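Local structure of putative O-acetylhomoserine (Thiol)-lyase (Campylobacter jejuni, 4OC9) at the interface of chains A and B and the interface of chains A and C. The protein probably uses pyridoxal 5'-phosphate to transfer the aminocarboxypropyl group of O-acetylhomoserine to sulfide or a thiol. Coordinates in Å, arbitrary orientation; residue numbers count along the deposited sequence, not the author numbering. Chains: chain A/B/C, Putative O-acetylhomoserine (Thiol)-lyase.

Contact 1: the interface of chains A and B. Residues chain A 20, 22, 26-28; chain B 18, 26-28.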
ATOM      1  N   GLN A  20      12.925  13.070  -9.042  1.00 26.42           N
ATOM      2  CA  GLN A  20      12.607  11.954  -9.940  1.00 22.81           C
ATOM      3  C   GLN A  20      11.595  12.272 -11.029  1.00 22.51           C
ATOM      4  O   GLN A  20      11.465  11.532 -12.003  1.00 20.02           O
ATOM      5  CB  GLN A  20      12.089  10.774  -9.118  1.00 23.58           C
ATOM      6  CG  GLN A  20      13.041  10.332  -8.014  1.00 22.57           C
ATOM      7  CD  GLN A  20      14.392   9.902  -8.543  1.00 21.64           C
ATOM      8  OE1 GLN A  20      14.508   9.383  -9.656  1.00 19.56           O
ATOM      9  NE2 GLN A  20      15.409  10.083  -7.739  1.00 20.47           N
ATOM     10  N   SER A  22       8.319  12.047 -11.137  1.00 18.32           N
ATOM     11  CA  SER A  22       7.269  11.068 -11.327  1.00 17.21           C
ATOM     12  C   SER A  22       5.982  11.856 -11.570  1.00 15.84           C
ATOM     13  O   SER A  22       5.717  12.841 -10.867  1.00 15.81           O
ATOM     14  CB  SER A  22       7.113  10.184 -10.100  1.00 16.36           C
ATOM     15  OG  SER A  22       6.839  10.958  -8.947  1.00 17.48           O
ATOM     16  N   PRO A  26       4.348  10.688  -5.341  1.00 13.74           N
ATOM     17  CA  PRO A  26       4.870   9.580  -4.598  1.00 12.76           C
ATOM     18  C   PRO A  26       4.176   9.364  -3.276  1.00 11.52           C
ATOM     19  O   PRO A  26       3.646  10.285  -2.661  1.00 10.50           O
ATOM     20  CB  PRO A  26       6.328   9.972  -4.334  1.00 14.07           C
ATOM     21  CG  PRO A  26       6.599  11.165  -5.194  1.00 14.66           C
ATOM     22  CD  PRO A  26       5.280  11.820  -5.421  1.00 14.39           C
ATOM     23  N   ILE A  27       4.222   8.109  -2.821  1.00 12.65           N
ATOM     24  CA  ILE A  27       3.625   7.711  -1.542  1.00 11.59           C
ATOM     25  C   ILE A  27       4.734   7.743  -0.483  1.00 11.53           C
ATOM     26  O   ILE A  27       5.619   6.889  -0.458  1.00 10.12           O
ATOM     27  CB  ILE A  27       3.045   6.300  -1.547  1.00 11.28           C
ATOM     28  CG1 ILE A  27       2.051   6.122  -2.683  1.00 12.44           C
ATOM     29  CG2 ILE A  27       2.395   6.049  -0.183  1.00 11.34           C
ATOM     30  CD1 ILE A  27       1.552   4.701  -2.849  1.00 13.28           C
ATOM     31  N   TYR A  28       4.667   8.754   0.376  1.00 12.42           N
ATOM     32  CA  TYR A  28       5.647   8.935   1.447  1.00 12.41           C
ATOM     33  C   TYR A  28       5.273   8.110   2.657  1.00 11.86           C
ATOM     34  O   TYR A  28       4.785   8.651   3.641  1.00  9.78           O
ATOM     35  CB  TYR A  28       5.863  10.427   1.777  1.00 12.85           C
ATOM     36  CG  TYR A  28       6.536  11.186   0.627  1.00 16.24           C
ATOM     37  CD1 TYR A  28       7.925  11.235   0.515  1.00 16.30           C
ATOM     38  CD2 TYR A  28       5.785  11.823  -0.380  1.00 16.31           C
ATOM     39  CE1 TYR A  28       8.538  11.883  -0.551  1.00 15.70           C
ATOM     40  CE2 TYR A  28       6.409  12.481  -1.425  1.00 16.00           C
ATOM     41  CZ  TYR A  28       7.780  12.510  -1.485  1.00 14.93           C
ATOM     42  OH  TYR A  28       8.395  13.161  -2.506  1.00 16.80           O
TER
ATOM     43  N   ASP B  18      15.213  13.108  -1.505  1.00 41.21           N
ATOM     44  CA  ASP B  18      14.806  14.054  -2.539  1.00 37.97           C
ATOM     45  C   ASP B  18      14.549  15.416  -1.873  1.00 34.05           C
ATOM     46  O   ASP B  18      15.072  15.712  -0.800  1.00 29.62           O
ATOM     47  CB  ASP B  18      13.512  13.624  -3.283  1.00 43.19           C
ATOM     48  CG  ASP B  18      12.251  13.610  -2.388  1.00 48.07           C
ATOM     49  OD1 ASP B  18      12.339  13.741  -1.154  1.00 57.02           O
ATOM     50  OD2 ASP B  18      11.148  13.482  -2.951  1.00 41.02           O
ATOM     51  N   PRO B  26      10.766   6.798  -0.706  1.00 11.79           N
ATOM     52  CA  PRO B  26       9.384   6.905  -1.124  1.00 11.78           C
ATOM     53  C   PRO B  26       8.980   5.807  -2.073  1.00 12.40           C
ATOM     54  O   PRO B  26       9.830   5.253  -2.784  1.00 12.28           O
ATOM     55  CB  PRO B  26       9.325   8.247  -1.851  1.00 12.20           C
ATOM     56  CG  PRO B  26      10.605   8.952  -1.534  1.00 12.64           C
ATOM     57  CD  PRO B  26      11.605   7.897  -1.208  1.00 12.27           C
ATOM     58  N   ILE B  27       7.683   5.507  -2.079  1.00 13.23           N
ATOM     59  CA  ILE B  27       7.129   4.468  -2.961  1.00 14.09           C
ATOM     60  C   ILE B  27       6.596   5.149  -4.219  1.00 13.55           C
ATOM     61  O   ILE B  27       5.586   5.852  -4.176  1.00 14.60           O
ATOM     62  CB  ILE B  27       5.959   3.712  -2.346  1.00 13.50           C
ATOM     63  CG1 ILE B  27       6.345   3.142  -0.975  1.00 14.24           C
ATOM     64  CG2 ILE B  27       5.518   2.633  -3.319  1.00 13.34           C
ATOM     65  CD1 ILE B  27       5.190   2.504  -0.224  1.00 13.44           C
ATOM     66  N   TYR B  28       7.337   4.992  -5.307  1.00 12.42           N
ATOM     67  CA  TYR B  28       6.966   5.595  -6.570  1.00 12.31           C
ATOM     68  C   TYR B  28       5.967   4.719  -7.325  1.00 12.52           C
ATOM     69  O   TYR B  28       6.339   4.016  -8.253  1.00 12.63           O
ATOM     70  CB  TYR B  28       8.220   5.920  -7.402  1.00 12.08           C
ATOM     71  CG  TYR B  28       9.072   7.015  -6.790  1.00 12.52           C
ATOM     72  CD1 TYR B  28       8.811   8.344  -7.069  1.00 13.74           C
ATOM     73  CD2 TYR B  28      10.119   6.733  -5.923  1.00 14.02           C
ATOM     74  CE1 TYR B  28       9.534   9.365  -6.474  1.00 14.42           C
ATOM     75  CE2 TYR B  28      10.867   7.753  -5.343  1.00 15.27           C
ATOM     76  CZ  TYR B  28      10.574   9.069  -5.638  1.00 14.36           C
ATOM     77  OH  TYR B  28      11.313  10.095  -5.094  1.00 13.99           O
TER
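Near their N-termini, a loop of chain A (A:Gln20 to A:Tyr28) meets the same loop of chain B (B:Asp18 to B:Tyr28) in this member of the trans-sulfuration family of PLP-dependent enzymes. A:Ile27 and B:Ile27 pair as an antiparallel beta bridge. A:Ile27 N donates to B:Ile27 O at 3.0 Å, nearly straight at the hydrogen (170°), and B:Ile27 N returns the same bond to A:Ile27 O. The branch carbons A:Ile27 CB and B:Ile27 CB lie 4.0 Å apart beside the bridge. Each tyrosine then lies obliquely against the proline of the other chain, with the proline CG at the rim of the ring. A:Pro26 CG touches B:Tyr28 CE1 at 3.7 Å from one side of the ring plane, while the aliphatic A:Gln20 CG comes from the opposite side, 3.7 Å from B:Tyr28 CZ. A:Ser22 OG sits at the edge of this ring, in its plane, 3.8 Å from B:Tyr28 CD1. A:Gln20 CG, set beside the backbone N and anti to the carbonyl carbon (chi1 -55°), is brought to the phenol, and the bend at chi2 then swings the amide on from there, its plane turned 68° from the ring. In the twin arrangement, B:Pro26 CG packs on A:Tyr28 CE1. The phenol A:Tyr28 OH donates to the syn lone pair of B:Asp18 OD2 at 2.8 Å, with the carboxylate at the ring's edge, although B:Asp18 is poorly ordered.

Contact 2: the interface of chains A and C. Residues chain A 291-292, 295; chain C 7, 291.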
ATOM      1  N   VAL A 291     -15.946  12.958 -13.227  1.00 10.52           N
ATOM      2  CA  VAL A 291     -16.656  12.086 -14.124  1.00 11.04           C
ATOM      3  C   VAL A 291     -17.581  11.146 -13.348  1.00 10.42           C
ATOM      4  O   VAL A 291     -18.720  10.904 -13.731  1.00  9.64           O
ATOM      5  CB  VAL A 291     -15.720  11.314 -15.098  1.00 12.40           C
ATOM      6  CG1 VAL A 291     -14.928  12.287 -15.964  1.00 12.23           C
ATOM      7  CG2 VAL A 291     -14.766  10.407 -14.362  1.00 13.93           C
ATOM      8  N   ARG A 292     -17.084  10.599 -12.245  1.00 10.41           N
ATOM      9  CA  ARG A 292     -17.875   9.679 -11.437  1.00 10.15           C
ATOM     10  C   ARG A 292     -19.149  10.246 -10.869  1.00 10.44           C
ATOM     11  O   ARG A 292     -20.208   9.610 -10.977  1.00  9.65           O
ATOM     12  CB  ARG A 292     -17.058   9.093 -10.281  1.00 10.66           C
ATOM     13  CG  ARG A 292     -15.920   8.199 -10.758  1.00 11.45           C
ATOM     14  CD  ARG A 292     -15.114   7.534  -9.640  1.00 12.18           C
ATOM     15  NE  ARG A 292     -14.352   8.432  -8.782  1.00 12.07           N
ATOM     16  CZ  ARG A 292     -14.767   8.928  -7.625  1.00 13.40           C
ATOM     17  NH1 ARG A 292     -15.984   8.634  -7.135  1.00 13.42           N
ATOM     18  NH2 ARG A 292     -13.954   9.732  -6.942  1.00 12.15           N
ATOM     19  N   LYS A 295     -22.128  10.227 -13.212  1.00 15.23           N
ATOM     20  CA  LYS A 295     -22.759   8.919 -13.427  1.00 15.92           C
ATOM     21  C   LYS A 295     -23.600   8.584 -12.196  1.00 14.94           C
ATOM     22  O   LYS A 295     -24.714   8.092 -12.317  1.00 13.56           O
ATOM     23  CB  LYS A 295     -21.731   7.824 -13.640  1.00 18.65           C
ATOM     24  CG  LYS A 295     -22.336   6.463 -13.923  1.00 22.81           C
ATOM     25  CD  LYS A 295     -23.037   6.443 -15.277  1.00 27.48           C
ATOM     26  CE  LYS A 295     -23.703   5.100 -15.613  1.00 31.07           C
ATOM     27  NZ  LYS A 295     -22.809   3.918 -15.735  1.00 31.39           N
TER
ATOM     28  N   GLU C   7     -20.707  -2.518 -17.837  1.00 18.99           N
ATOM     29  CA  GLU C   7     -20.430  -1.606 -16.749  1.00 19.99           C
ATOM     30  C   GLU C   7     -20.626  -2.308 -15.436  1.00 16.94           C
ATOM     31  O   GLU C   7     -19.866  -2.138 -14.506  1.00 13.76           O
ATOM     32  CB  GLU C   7     -21.345  -0.383 -16.740  1.00 21.81           C
ATOM     33  CG  GLU C   7     -21.392   0.534 -17.957  1.00 27.70           C
ATOM     34  CD  GLU C   7     -22.204   0.018 -19.149  1.00 34.28           C
ATOM     35  OE1 GLU C   7     -22.400   0.839 -20.081  1.00 35.30           O
ATOM     36  OE2 GLU C   7     -22.661  -1.163 -19.165  1.00 40.96           O
ATOM     37  N   VAL C 291     -16.828   4.925 -17.252  1.00 10.05           N
ATOM     38  CA  VAL C 291     -17.112   6.349 -17.207  1.00 10.54           C
ATOM     39  C   VAL C 291     -15.918   7.143 -17.730  1.00  9.89           C
ATOM     40  O   VAL C 291     -16.071   8.076 -18.509  1.00  9.43           O
ATOM     41  CB  VAL C 291     -17.575   6.851 -15.816  1.00 12.07           C
ATOM     42  CG1 VAL C 291     -18.865   6.153 -15.399  1.00 12.64           C
ATOM     43  CG2 VAL C 291     -16.528   6.624 -14.751  1.00 13.44           C
TER
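Helix 276-309 of chain A packs against the same helix of chain C, and the short helix 6-9 of chain C lies beyond the lysine tip; the chains belong to the Cys/Met metabolism family of PLP-dependent enzymes. C:Val291 presses one methyl, CG1, against the aliphatic stem of A:Lys295, meeting CB and CG of the lysine at 3.8 Å each. The stem thus runs past this methyl, and A:Lys295 CD follows at 4.2 Å. Extension of A:Lys295 CG away from its backbone N (chi1 -178°) runs the stem alongside the valine methyl, and a bend at chi2 (68°) then lays the rest of the chain past the valine. The second methyl, C:Val291 CG2, is turned to the other side and faces its counterpart A:Val291 CG2 at 4.2 Å. The two valines meet obliquely; being equivalent residues in contact, they must lie near the two-fold axis relating the chains. A:Arg292 adds a looser methylene contact, its CG standing 4.3 Å from C:Val291 CG2, while its guanidinium group is carried away from the valine. At the far end of the lysine, the amine nitrogen NZ of A:Lys295 is 5.3 Å from the carboxylate oxygen C:Glu7 OE1, too far for direct contact; their opposite charges may attract weakly, but C:Glu7 is poorly ordered.

The C-alpha centres of contact 1 and contact 2 lie about 29 Å apart, and the two patches have no residue in common. Chain A takes part in both, through its N-terminal loop towards chain B and its long helix 276-309 towards chain C. Each contact pairs equivalent residues across a two-fold axis, so chain A is joined to two different neighbours by two separate symmetry relations. This agrees with the deposited four-chain assembly and with the tetramers typical of the family.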